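Local atomic coordinates of probable ferredoxin-dependent nitrite reductase NirA (Mycobacterium tuberculosis, PDB entry 1ZJ8), a protein that reduces sulfite to sulfide with electrons from ferredoxin, using a siroheme and a [4Fe-4S] cluster, for the biosynthesis of sulfur-containing amino acids and cofactors. Residues A[243-254]-A[265-274]; A[286-294]-A[300-309]. All coordinates share one frame; numbering follows the deposited sequence.

Contact 1 (A[243-254]-A[265-274]); sequences HPEHGPGLDLWV and AQRVGAWVPL
Arg-267 and Asp-251 form a salt bridge across an antiparallel beta hairpin, strands 249-254 and 266-272, part of a mixed sheet in which strand 249-254 also pairs with strand 236-243, Asp-251 bonding to Ile-239 through the backbone. The guanidinium grips the carboxylate side-on, NE reaching Asp-251 OD2 at 2.7 Å on the syn side, while NH2 meets Asp-251 OD1 at 3.1 Å from well above the carboxylate plane; the two planes stand 62° apart, a twisted rather than coplanar pairing. Trp-253 NE1 donates to the same Asp-251 OD2 at 3.0 Å, from the opposite face of the carboxylate to Arg-267 NE. Three N-H groups from two side chains thus restrict the rotation of the buried acid, and the cationic arginine in particular would be expected to favour its ionised form. Arg-267 NH2 also reaches Gly-330 O.

The backbone ladder runs on both sides of this cluster: Leu-250 and Val-272 exchange two hydrogen bonds, as do Val-254 and Gln-266. Between them the register slips by two residues, a beta bulge, where Leu-252 N bonds to Ala-270 O but Leu-252 O takes Val-268 N. Gly-269, with a positive phi of 89°, lies in the bulge.

Packing divides by face. On the side of Asp-251, Arg-267 CG lies over one face of the Trp-253 ring. Leu-250, Leu-252, Val-254 and Val-272 instead meet helix 277-291, and Leu-252 CG touches Val-268 CG2 at 3.7 Å. At the outer end, Trp-271 has CG anti to its own backbone N (chi1 -178°), which carries the indole against the 243-247 turn. His-243 turns its edge toward the indole face. On that same face, His-246 CB lies 3.6 Å from the centroid of the Trp-271 six-membered ring.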
loop_
_atom_site.group_PDB
_atom_site.type_symbol
_atom_site.label_atom_id
_atom_site.label_comp_id
_atom_site.label_asym_id
_atom_site.label_seq_id
_atom_site.Cartn_x
_atom_site.Cartn_y
_atom_site.Cartn_z
ATOM N N HIS A 243 -10.618 22.018 -14.259
ATOM C CA HIS A 243 -10.156 22.607 -15.511
ATOM C C HIS A 243 -10.903 23.941 -15.597
ATOM O O HIS A 243 -12.115 23.966 -15.364
ATOM C CB HIS A 243 -10.437 21.723 -16.740
ATOM C CG HIS A 243 -9.752 22.206 -17.984
ATOM N ND1 HIS A 243 -8.488 21.792 -18.345
ATOM C CD2 HIS A 243 -10.128 23.107 -18.919
ATOM C CE1 HIS A 243 -8.126 22.400 -19.458
ATOM N NE2 HIS A 243 -9.102 23.207 -19.822
ATOM N N PRO A 244 -10.180 25.053 -15.891
ATOM C CA PRO A 244 -10.837 26.362 -15.903
ATOM C C PRO A 244 -11.955 26.448 -16.914
ATOM O O PRO A 244 -12.938 27.141 -16.670
ATOM C CB PRO A 244 -9.709 27.340 -16.249
ATOM C CG PRO A 244 -8.662 26.519 -16.873
ATOM C CD PRO A 244 -8.748 25.167 -16.225
ATOM N N GLU A 245 -11.804 25.761 -18.043
ATOM C CA GLU A 245 -12.876 25.692 -19.029
ATOM C C GLU A 245 -13.873 24.567 -18.768
ATOM O O GLU A 245 -15.080 24.788 -18.851
ATOM C CB GLU A 245 -12.316 25.591 -20.455
ATOM C CG GLU A 245 -13.173 26.372 -21.451
ATOM C CD GLU A 245 -13.119 25.812 -22.852
ATOM O OE1 GLU A 245 -11.992 25.597 -23.364
ATOM O OE2 GLU A 245 -14.215 25.588 -23.437
ATOM N N HIS A 246 -13.376 23.374 -18.444
ATOM C CA HIS A 246 -14.191 22.165 -18.506
ATOM C C HIS A 246 -14.703 21.713 -17.140
ATOM O O HIS A 246 -15.475 20.775 -17.061
ATOM C CB HIS A 246 -13.415 21.030 -19.185
ATOM C CG HIS A 246 -13.051 21.303 -20.615
ATOM N ND1 HIS A 246 -13.940 21.837 -21.525
ATOM C CD2 HIS A 246 -11.902 21.076 -21.301
ATOM C CE1 HIS A 246 -13.352 21.940 -22.705
ATOM N NE2 HIS A 246 -12.116 21.482 -22.597
ATOM N N GLY A 247 -14.285 22.365 -16.065
ATOM C CA GLY A 247 -14.804 22.041 -14.735
ATOM C C GLY A 247 -14.123 20.840 -14.076
ATOM O O GLY A 247 -13.000 20.462 -14.466
ATOM N N PRO A 248 -14.794 20.217 -13.073
ATOM C CA PRO A 248 -14.113 19.187 -12.290
ATOM C C PRO A 248 -13.806 17.936 -13.092
ATOM O O PRO A 248 -14.625 17.488 -13.875
ATOM C CB PRO A 248 -15.100 18.890 -11.141
ATOM C CG PRO A 248 -16.087 20.033 -11.151
ATOM C CD PRO A 248 -16.177 20.421 -12.597
ATOM N N GLY A 249 -12.615 17.387 -12.904
ATOM C CA GLY A 249 -12.201 16.182 -13.619
ATOM C C GLY A 249 -10.895 15.668 -13.052
ATOM O O GLY A 249 -10.496 16.075 -11.955
ATOM N N LEU A 250 -10.209 14.805 -13.792
ATOM C CA LEU A 250 -9.059 14.119 -13.228
ATOM C C LEU A 250 -7.782 14.325 -14.029
ATOM O O LEU A 250 -7.747 14.069 -15.230
ATOM C CB LEU A 250 -9.377 12.625 -13.058
ATOM C CG LEU A 250 -10.460 12.406 -11.983
ATOM C CD1 LEU A 250 -11.891 12.464 -12.548
ATOM C CD2 LEU A 250 -10.238 11.101 -11.271
ATOM N N ASP A 251 -6.741 14.797 -13.351
ATOM C CA ASP A 251 -5.423 14.945 -13.959
ATOM C C ASP A 251 -4.702 13.581 -13.957
ATOM O O ASP A 251 -4.762 12.835 -12.980
ATOM C CB ASP A 251 -4.638 16.039 -13.208
ATOM C CG ASP A 251 -3.191 16.122 -13.623
ATOM O OD1 ASP A 251 -2.874 15.731 -14.770
ATOM O OD2 ASP A 251 -2.360 16.576 -12.795
ATOM N N LEU A 252 -4.045 13.249 -15.064
ATOM C CA LEU A 252 -3.483 11.915 -15.253
ATOM C C LEU A 252 -2.005 11.911 -14.941
ATOM O O LEU A 252 -1.254 12.728 -15.475
ATOM C CB LEU A 252 -3.704 11.442 -16.689
ATOM C CG LEU A 252 -3.106 10.097 -17.119
ATOM C CD1 LEU A 252 -3.460 8.985 -16.158
ATOM C CD2 LEU A 252 -3.547 9.714 -18.533
ATOM N N TRP A 253 -1.606 10.998 -14.055
ATOM C CA TRP A 253 -0.220 10.758 -13.704
ATOM C C TRP A 253 0.134 9.319 -14.081
ATOM O O TRP A 253 -0.718 8.416 -14.017
ATOM C CB TRP A 253 -0.017 10.951 -12.201
ATOM C CG TRP A 253 -0.107 12.367 -11.724
ATOM C CD1 TRP A 253 -1.150 13.195 -11.864
ATOM C CD2 TRP A 253 0.901 13.101 -11.014
ATOM N NE1 TRP A 253 -0.868 14.419 -11.301
ATOM C CE2 TRP A 253 0.380 14.384 -10.760
ATOM C CE3 TRP A 253 2.202 12.802 -10.587
ATOM C CZ2 TRP A 253 1.095 15.377 -10.091
ATOM C CZ3 TRP A 253 2.919 13.792 -9.907
ATOM C CH2 TRP A 253 2.356 15.068 -9.668
ATOM N N VAL A 254 1.403 9.110 -14.439
ATOM C CA VAL A 254 1.897 7.814 -14.862
ATOM C C VAL A 254 3.376 7.660 -14.462
ATOM O O VAL A 254 4.111 8.664 -14.377
ATOM C CB VAL A 254 1.685 7.664 -16.398
ATOM C CG1 VAL A 254 2.841 6.933 -17.077
ATOM C CG2 VAL A 254 0.353 6.958 -16.693
ATOM N N ALA A 265 6.121 9.238 -10.261
ATOM C CA ALA A 265 5.219 9.324 -11.400
ATOM C C ALA A 265 5.071 10.785 -11.822
ATOM O O ALA A 265 5.175 11.698 -11.004
ATOM C CB ALA A 265 3.848 8.693 -11.075
ATOM N N GLN A 266 4.840 10.981 -13.123
ATOM C CA GLN A 266 4.896 12.303 -13.761
ATOM C C GLN A 266 3.614 12.610 -14.543
ATOM O O GLN A 266 3.012 11.723 -15.136
ATOM C CB GLN A 266 6.087 12.355 -14.709
ATOM C CG GLN A 266 7.320 11.607 -14.195
ATOM C CD GLN A 266 8.319 11.362 -15.293
ATOM O OE1 GLN A 266 8.916 12.310 -15.838
ATOM N NE2 GLN A 266 8.491 10.083 -15.654
ATOM N N ARG A 267 3.231 13.881 -14.548
ATOM C CA ARG A 267 2.042 14.341 -15.232
ATOM C C ARG A 267 2.098 14.117 -16.740
ATOM O O ARG A 267 3.012 14.557 -17.420
ATOM C CB ARG A 267 1.854 15.837 -14.990
ATOM C CG ARG A 267 1.667 16.202 -13.539
ATOM C CD ARG A 267 0.912 17.498 -13.356
ATOM N NE ARG A 267 -0.291 17.545 -14.198
ATOM C CZ ARG A 267 -0.476 18.369 -15.233
ATOM N NH1 ARG A 267 0.461 19.228 -15.603
ATOM N NH2 ARG A 267 -1.607 18.324 -15.922
ATOM N N VAL A 268 1.070 13.476 -17.265
ATOM C CA VAL A 268 0.914 13.335 -18.701
ATOM C C VAL A 268 0.535 14.688 -19.333
ATOM O O VAL A 268 0.710 14.886 -20.538
ATOM C CB VAL A 268 -0.142 12.263 -19.009
ATOM C CG1 VAL A 268 -0.381 12.154 -20.516
ATOM C CG2 VAL A 268 0.290 10.904 -18.402
ATOM N N GLY A 269 0.029 15.606 -18.502
ATOM C CA GLY A 269 -0.405 16.938 -18.937
ATOM C C GLY A 269 -1.863 16.981 -19.369
ATOM O O GLY A 269 -2.283 17.939 -20.035
ATOM N N ALA A 270 -2.636 15.976 -18.936
ATOM C CA ALA A 270 -3.972 15.710 -19.461
ATOM C C ALA A 270 -5.050 15.881 -18.401
ATOM O O ALA A 270 -4.825 15.591 -17.216
ATOM C CB ALA A 270 -4.038 14.292 -20.030
ATOM N N TRP A 271 -6.224 16.336 -18.856
ATOM C CA TRP A 271 -7.460 16.397 -18.050
ATOM C C TRP A 271 -8.448 15.379 -18.623
ATOM O O TRP A 271 -8.639 15.306 -19.827
ATOM C CB TRP A 271 -8.058 17.817 -18.084
ATOM C CG TRP A 271 -9.319 18.047 -17.247
ATOM C CD1 TRP A 271 -9.376 18.394 -15.912
ATOM C CD2 TRP A 271 -10.686 17.980 -17.699
ATOM N NE1 TRP A 271 -10.691 18.537 -15.514
ATOM C CE2 TRP A 271 -11.514 18.294 -16.583
ATOM C CE3 TRP A 271 -11.291 17.685 -18.933
ATOM C CZ2 TRP A 271 -12.919 18.321 -16.667
ATOM C CZ3 TRP A 271 -12.695 17.719 -19.017
ATOM C CH2 TRP A 271 -13.488 18.026 -17.886
ATOM N N VAL A 272 -9.065 14.599 -17.752
ATOM C CA VAL A 272 -9.963 13.525 -18.153
ATOM C C VAL A 272 -11.291 13.629 -17.388
ATOM O O VAL A 272 -11.313 13.526 -16.155
ATOM C CB VAL A 272 -9.322 12.164 -17.839
ATOM C CG1 VAL A 272 -10.223 11.014 -18.291
ATOM C CG2 VAL A 272 -7.933 12.062 -18.490
ATOM N N PRO A 273 -12.414 13.804 -18.104
ATOM C CA PRO A 273 -13.683 13.943 -17.367
ATOM C C PRO A 273 -14.050 12.597 -16.729
ATOM O O PRO A 273 -13.638 11.533 -17.219
ATOM C CB PRO A 273 -14.677 14.344 -18.462
ATOM C CG PRO A 273 -14.103 13.718 -19.731
ATOM C CD PRO A 273 -12.610 13.800 -19.571
ATOM N N LEU A 274 -14.797 12.619 -15.640
ATOM C CA LEU A 274 -15.047 11.378 -14.898
ATOM C C LEU A 274 -15.542 10.192 -15.767
ATOM O O LEU A 274 -15.148 9.043 -15.533
ATOM C CB LEU A 274 -16.009 11.649 -13.732
ATOM C CG LEU A 274 -16.263 10.471 -12.791
ATOM C CD1 LEU A 274 -14.967 9.883 -12.209
ATOM C CD2 LEU A 274 -17.188 10.914 -11.671
#

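Contact 2 (A[286-294]-A[300-309]); sequences SVFRDYGYR and ARLKFLIKDW. With SRM (siroheme), chain E.
Tyr-293 OH donates a hydrogen bond of 2.5 Å to Asp-308 OD2 where two successive helices, 277-291 and 302-309, are joined by a short loop and run nearly perpendicular (83°). The carboxylate oxygen is met on its anti side and lies near the plane of the phenol ring, at its edge.

A second polar group faces the cofactor. Arg-301, just before helix 302-309, points its CB away from the 286-294 segment and sends NH1 to two siroheme carboxylates, with 3.0 Å to O1D in a nearly straight bond (174°) and 3.0 Å to O1C. Bends at chi2 and chi3 bring the guanidinium edge to these oxygens. Its NH2 is held by a salt bridge to Asp-235, which steadies the cation beside the porphyrinoid.

An aromatic pair forms where Tyr-291 meets Trp-309. The tryptophan turns its edge to the face of the tyrosine in an offset edge-to-face pair, planes at 77° and centroids 5.3 Å apart; the Tyr-291 hydroxyl bonds to Glu-321.

Apolar contacts fill the angle between the helices. Leu-305 CD1 touches Tyr-293 CE1 at 3.7 Å, while Leu-305 CD2 lies 4.0 Å from Tyr-291 CB. Toward the start of helix 302-309, Phe-288 CD1 packs on Leu-302 CB at 3.8 Å.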
loop_
_atom_site.group_PDB
_atom_site.type_symbol
_atom_site.label_atom_id
_atom_site.label_comp_id
_atom_site.label_asym_id
_atom_site.label_seq_id
_atom_site.Cartn_x
_atom_site.Cartn_y
_atom_site.Cartn_z
ATOM N N SER A 286 -3.123 -1.008 -21.203
ATOM C CA SER A 286 -2.889 -1.716 -22.480
ATOM C C SER A 286 -1.507 -1.424 -23.038
ATOM O O SER A 286 -0.835 -2.320 -23.545
ATOM C CB SER A 286 -3.961 -1.344 -23.494
ATOM O OG SER A 286 -5.253 -1.655 -22.974
ATOM N N VAL A 287 -1.063 -0.181 -22.908
ATOM C CA VAL A 287 0.303 0.139 -23.298
ATOM C C VAL A 287 1.286 -0.665 -22.456
ATOM O O VAL A 287 2.221 -1.254 -22.987
ATOM C CB VAL A 287 0.631 1.622 -23.143
ATOM C CG1 VAL A 287 2.092 1.885 -23.564
ATOM C CG2 VAL A 287 -0.360 2.472 -23.949
ATOM N N PHE A 288 1.066 -0.695 -21.146
ATOM C CA PHE A 288 1.905 -1.490 -20.247
ATOM C C PHE A 288 2.013 -2.920 -20.763
ATOM O O PHE A 288 3.110 -3.424 -20.972
ATOM C CB PHE A 288 1.335 -1.468 -18.805
ATOM C CG PHE A 288 2.174 -2.217 -17.770
ATOM C CD1 PHE A 288 3.573 -2.085 -17.726
ATOM C CD2 PHE A 288 1.556 -3.025 -16.809
ATOM C CE1 PHE A 288 4.339 -2.763 -16.770
ATOM C CE2 PHE A 288 2.325 -3.714 -15.841
ATOM C CZ PHE A 288 3.719 -3.578 -15.831
ATOM N N ARG A 289 0.872 -3.566 -20.974
ATOM C CA ARG A 289 0.845 -4.972 -21.408
ATOM C C ARG A 289 1.643 -5.158 -22.698
ATOM O O ARG A 289 2.454 -6.084 -22.808
ATOM C CB ARG A 289 -0.595 -5.459 -21.604
ATOM C CG ARG A 289 -0.735 -6.914 -22.144
ATOM C CD ARG A 289 -2.138 -7.197 -22.698
ATOM N NE ARG A 289 -2.548 -6.127 -23.606
ATOM C CZ ARG A 289 -3.790 -5.891 -24.018
ATOM N NH1 ARG A 289 -4.803 -6.663 -23.627
ATOM N NH2 ARG A 289 -4.017 -4.861 -24.831
ATOM N N ASP A 290 1.435 -4.262 -23.658
ATOM C CA ASP A 290 1.990 -4.437 -25.003
ATOM C C ASP A 290 3.464 -3.968 -25.148
ATOM O O ASP A 290 4.240 -4.575 -25.901
ATOM C CB ASP A 290 1.052 -3.755 -26.024
ATOM C CG ASP A 290 -0.377 -4.381 -26.044
ATOM O OD1 ASP A 290 -0.531 -5.577 -25.731
ATOM O OD2 ASP A 290 -1.355 -3.683 -26.372
ATOM N N TYR A 291 3.856 -2.929 -24.414
ATOM C CA TYR A 291 5.199 -2.341 -24.551
ATOM C C TYR A 291 6.086 -2.413 -23.289
ATOM O O TYR A 291 7.266 -2.039 -23.330
ATOM C CB TYR A 291 5.077 -0.873 -24.971
ATOM C CG TYR A 291 4.628 -0.620 -26.410
ATOM C CD1 TYR A 291 3.277 -0.733 -26.780
ATOM C CD2 TYR A 291 5.556 -0.207 -27.393
ATOM C CE1 TYR A 291 2.874 -0.469 -28.098
ATOM C CE2 TYR A 291 5.164 0.059 -28.694
ATOM C CZ TYR A 291 3.832 -0.076 -29.045
ATOM O OH TYR A 291 3.458 0.190 -30.340
ATOM N N GLY A 292 5.532 -2.867 -22.165
ATOM C CA GLY A 292 6.334 -3.081 -20.963
ATOM C C GLY A 292 7.352 -4.198 -21.142
ATOM O O GLY A 292 7.099 -5.178 -21.843
ATOM N N TYR A 293 8.501 -4.052 -20.491
ATOM C CA TYR A 293 9.595 -5.020 -20.607
ATOM C C TYR A 293 9.251 -6.335 -19.905
ATOM O O TYR A 293 8.624 -6.323 -18.849
ATOM C CB TYR A 293 10.879 -4.421 -20.032
ATOM C CG TYR A 293 11.242 -3.064 -20.606
ATOM C CD1 TYR A 293 10.973 -2.744 -21.935
ATOM C CD2 TYR A 293 11.881 -2.107 -19.830
ATOM C CE1 TYR A 293 11.322 -1.498 -22.474
ATOM C CE2 TYR A 293 12.249 -0.853 -20.369
ATOM C CZ TYR A 293 11.963 -0.558 -21.694
ATOM O OH TYR A 293 12.300 0.669 -22.240
ATOM N N ARG A 294 9.634 -7.463 -20.512
ATOM C CA ARG A 294 9.322 -8.803 -19.967
ATOM C C ARG A 294 10.555 -9.733 -20.006
ATOM O O ARG A 294 10.442 -10.958 -20.179
ATOM C CB ARG A 294 8.118 -9.427 -20.707
ATOM C CG ARG A 294 6.873 -8.509 -20.792
ATOM C CD ARG A 294 5.761 -9.081 -21.662
ATOM N NE ARG A 294 4.833 -9.917 -20.900
ATOM C CZ ARG A 294 3.525 -9.684 -20.731
ATOM N NH1 ARG A 294 2.927 -8.632 -21.292
ATOM N NH2 ARG A 294 2.798 -10.537 -20.010
ATOM N N ALA A 300 11.042 -4.829 -15.160
ATOM C CA ALA A 300 9.791 -5.134 -15.850
ATOM C C ALA A 300 8.705 -4.072 -15.657
ATOM O O ALA A 300 7.781 -3.980 -16.463
ATOM C CB ALA A 300 9.280 -6.503 -15.385
ATOM N N ARG A 301 8.827 -3.264 -14.608
ATOM C CA ARG A 301 7.749 -2.362 -14.190
ATOM C C ARG A 301 7.621 -1.111 -15.046
ATOM O O ARG A 301 8.593 -0.653 -15.661
ATOM C CB ARG A 301 7.957 -1.961 -12.730
ATOM C CG ARG A 301 7.913 -3.169 -11.846
ATOM C CD ARG A 301 7.351 -2.890 -10.519
ATOM N NE ARG A 301 6.023 -2.309 -10.573
ATOM C CZ ARG A 301 5.330 -2.004 -9.485
ATOM N NH1 ARG A 301 5.832 -2.267 -8.293
ATOM N NH2 ARG A 301 4.126 -1.465 -9.583
ATOM N N LEU A 302 6.416 -0.550 -15.051
ATOM C CA LEU A 302 6.101 0.545 -15.941
ATOM C C LEU A 302 7.025 1.753 -15.760
ATOM O O LEU A 302 7.371 2.420 -16.738
ATOM C CB LEU A 302 4.648 0.961 -15.762
ATOM C CG LEU A 302 4.141 2.076 -16.688
ATOM C CD1 LEU A 302 4.350 1.670 -18.139
ATOM C CD2 LEU A 302 2.673 2.381 -16.414
ATOM N N LYS A 303 7.436 2.033 -14.527
ATOM C CA LYS A 303 8.344 3.165 -14.258
ATOM C C LYS A 303 9.568 3.210 -15.205
ATOM O O LYS A 303 10.020 4.285 -15.603
ATOM C CB LYS A 303 8.789 3.171 -12.771
ATOM C CG LYS A 303 9.441 1.872 -12.261
ATOM C CD LYS A 303 9.920 2.007 -10.795
ATOM C CE LYS A 303 11.023 0.992 -10.442
ATOM N NZ LYS A 303 11.444 1.004 -9.018
ATOM N N PHE A 304 10.080 2.033 -15.556
ATOM C CA PHE A 304 11.268 1.901 -16.404
ATOM C C PHE A 304 10.981 2.336 -17.869
ATOM O O PHE A 304 11.705 3.185 -18.451
ATOM C CB PHE A 304 11.787 0.440 -16.350
ATOM C CG PHE A 304 12.363 0.034 -15.000
ATOM C CD1 PHE A 304 13.559 0.579 -14.540
ATOM C CD2 PHE A 304 11.717 -0.910 -14.200
ATOM C CE1 PHE A 304 14.086 0.210 -13.305
ATOM C CE2 PHE A 304 12.252 -1.293 -12.953
ATOM C CZ PHE A 304 13.429 -0.727 -12.509
ATOM N N LEU A 305 9.928 1.747 -18.444
ATOM C CA LEU A 305 9.423 2.114 -19.769
ATOM C C LEU A 305 9.237 3.616 -19.890
ATOM O O LEU A 305 9.584 4.219 -20.917
ATOM C CB LEU A 305 8.076 1.420 -20.012
ATOM C CG LEU A 305 7.450 1.435 -21.415
ATOM C CD1 LEU A 305 8.409 0.856 -22.451
ATOM C CD2 LEU A 305 6.121 0.661 -21.424
ATOM N N ILE A 306 8.686 4.208 -18.829
ATOM C CA ILE A 306 8.449 5.655 -18.768
ATOM C C ILE A 306 9.754 6.416 -18.629
ATOM O O ILE A 306 9.869 7.531 -19.129
ATOM C CB ILE A 306 7.538 6.054 -17.588
ATOM C CG1 ILE A 306 6.204 5.281 -17.626
ATOM C CG2 ILE A 306 7.312 7.565 -17.584
ATOM C CD1 ILE A 306 5.346 5.530 -18.856
ATOM N N LYS A 307 10.730 5.824 -17.938
ATOM C CA LYS A 307 12.063 6.441 -17.862
ATOM C C LYS A 307 12.735 6.500 -19.251
ATOM O O LYS A 307 13.268 7.537 -19.647
ATOM C CB LYS A 307 12.981 5.723 -16.877
ATOM C CG LYS A 307 14.058 6.640 -16.315
ATOM C CD LYS A 307 15.351 5.891 -16.074
ATOM C CE LYS A 307 16.322 6.722 -15.263
ATOM N NZ LYS A 307 17.347 5.850 -14.647
ATOM N N ASP A 308 12.685 5.388 -19.983
ATOM C CA ASP A 308 13.285 5.302 -21.313
ATOM C C ASP A 308 12.594 6.212 -22.342
ATOM O O ASP A 308 13.240 7.095 -22.912
ATOM C CB ASP A 308 13.287 3.839 -21.786
ATOM C CG ASP A 308 14.280 2.989 -21.016
ATOM O OD1 ASP A 308 15.361 3.531 -20.675
ATOM O OD2 ASP A 308 13.989 1.791 -20.753
ATOM N N TRP A 309 11.292 5.995 -22.554
ATOM C CA TRP A 309 10.493 6.756 -23.537
ATOM C C TRP A 309 10.417 8.262 -23.307
ATOM O O TRP A 309 10.587 9.057 -24.240
ATOM C CB TRP A 309 9.055 6.253 -23.534
ATOM C CG TRP A 309 8.853 4.962 -24.246
ATOM C CD1 TRP A 309 9.814 4.087 -24.663
ATOM C CD2 TRP A 309 7.593 4.382 -24.606
ATOM N NE1 TRP A 309 9.230 3.004 -25.277
ATOM C CE2 TRP A 309 7.868 3.156 -25.248
ATOM C CE3 TRP A 309 6.259 4.780 -24.448
ATOM C CZ2 TRP A 309 6.854 2.318 -25.727
ATOM C CZ3 TRP A 309 5.250 3.942 -24.918
ATOM C CH2 TRP A 309 5.553 2.734 -25.559
HETATM FE FE SRM E . 4.324 -5.210 -1.220
HETATM C CHA SRM E . 6.060 -8.027 -2.069
HETATM C CHB SRM E . 3.701 -6.523 1.799
HETATM C CHC SRM E . 2.632 -2.544 -0.433
HETATM C CHD SRM E . 6.595 -3.279 -2.965
HETATM N NA SRM E . 4.620 -7.005 -0.389
HETATM C C1A SRM E . 5.236 -8.082 -0.925
HETATM C C2A SRM E . 4.969 -9.360 -0.190
HETATM C CMA SRM E . 3.870 -10.112 -0.874
HETATM C CDA SRM E . 6.215 -10.169 0.041
HETATM C CEA SRM E . 6.479 -11.379 -0.797
HETATM O O3A SRM E . 6.627 -11.237 -2.015
HETATM O O4A SRM E . 6.543 -12.508 -0.287
HETATM C C3A SRM E . 4.519 -8.821 1.125
HETATM C CAA SRM E . 3.405 -9.584 1.760
HETATM C CBA SRM E . 4.121 -10.604 2.605
HETATM C CCA SRM E . 3.328 -10.934 3.827
HETATM O O1A SRM E . 2.740 -10.012 4.433
HETATM O O2A SRM E . 3.263 -12.133 4.191
HETATM C C4A SRM E . 4.245 -7.384 0.837
HETATM N NB SRM E . 3.229 -4.722 0.339
HETATM C C1B SRM E . 3.010 -5.353 1.494
HETATM C C2B SRM E . 1.978 -4.717 2.383
HETATM C CMB SRM E . 1.078 -5.694 3.087
HETATM C CDB SRM E . 2.710 -3.927 3.416
HETATM C CEB SRM E . 1.912 -3.202 4.441
HETATM O O3B SRM E . 1.921 -3.523 5.649
HETATM O O4B SRM E . 1.225 -2.262 4.042
HETATM C C3B SRM E . 1.307 -3.815 1.370
HETATM C CAB SRM E . 0.200 -4.541 0.650
HETATM C CBB SRM E . -0.833 -3.598 0.115
HETATM C CCB SRM E . -1.786 -4.328 -0.787
HETATM O O1B SRM E . -2.909 -4.639 -0.397
HETATM O O2B SRM E . -1.481 -4.605 -1.943
HETATM C C4B SRM E . 2.419 -3.668 0.367
HETATM N NC SRM E . 4.628 -3.324 -1.510
HETATM C C1C SRM E . 3.721 -2.356 -1.271
HETATM C C2C SRM E . 4.163 -1.083 -1.607
HETATM C CDC SRM E . 3.583 0.248 -1.264
HETATM C CEC SRM E . 2.537 0.871 -2.104
HETATM O O3C SRM E . 1.988 0.210 -3.015
HETATM O O4C SRM E . 2.276 2.055 -1.846
HETATM C C3C SRM E . 5.321 -1.332 -2.280
HETATM C CAC SRM E . 6.099 -0.181 -2.829
HETATM C CBC SRM E . 5.568 0.609 -4.007
HETATM C CCC SRM E . 5.857 -0.162 -5.283
HETATM O O1C SRM E . 5.232 -1.225 -5.545
HETATM O O2C SRM E . 6.755 0.300 -6.033
HETATM C C4C SRM E . 5.549 -2.684 -2.270
HETATM N ND SRM E . 5.780 -5.610 -2.568
HETATM C C1D SRM E . 6.661 -4.684 -2.976
HETATM C C2D SRM E . 7.808 -5.333 -3.471
HETATM C CAD SRM E . 8.695 -4.727 -4.544
HETATM C CBD SRM E . 8.406 -5.048 -5.978
HETATM C CCD SRM E . 9.133 -4.408 -7.125
HETATM O O1D SRM E . 8.456 -3.679 -7.885
HETATM O O2D SRM E . 10.366 -4.594 -7.308
HETATM C C3D SRM E . 7.577 -6.692 -3.341
HETATM C CDD SRM E . 8.286 -7.769 -4.116
HETATM C CED SRM E . 7.971 -8.088 -5.561
HETATM O O3D SRM E . 6.960 -7.648 -6.109
HETATM O O4D SRM E . 8.723 -8.804 -6.238
HETATM C C4D SRM E . 6.318 -6.849 -2.784
#

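Both contacts lie in the first of the two nitrite/sulfite reductase 4Fe-4S domains, and helix 277-291, which follows strand 266-272 in the chain, connects them: it covers the apolar face of the hairpin in contact 1 and supplies one arm of contact 2. Their centres lie about 21 Å apart, yet they touch where Val-254 CG1 meets Ile-306 CD1 at 3.4 Å. Contact 1 is partly buried, held by backbone bonds and a salt bridge, with its His-Trp end toward the exposed turn, and takes no part in holding a cofactor. Contact 2 is mostly buried side-chain packing with one polar bond between its segments, while neighbouring Arg-301 turns to siroheme.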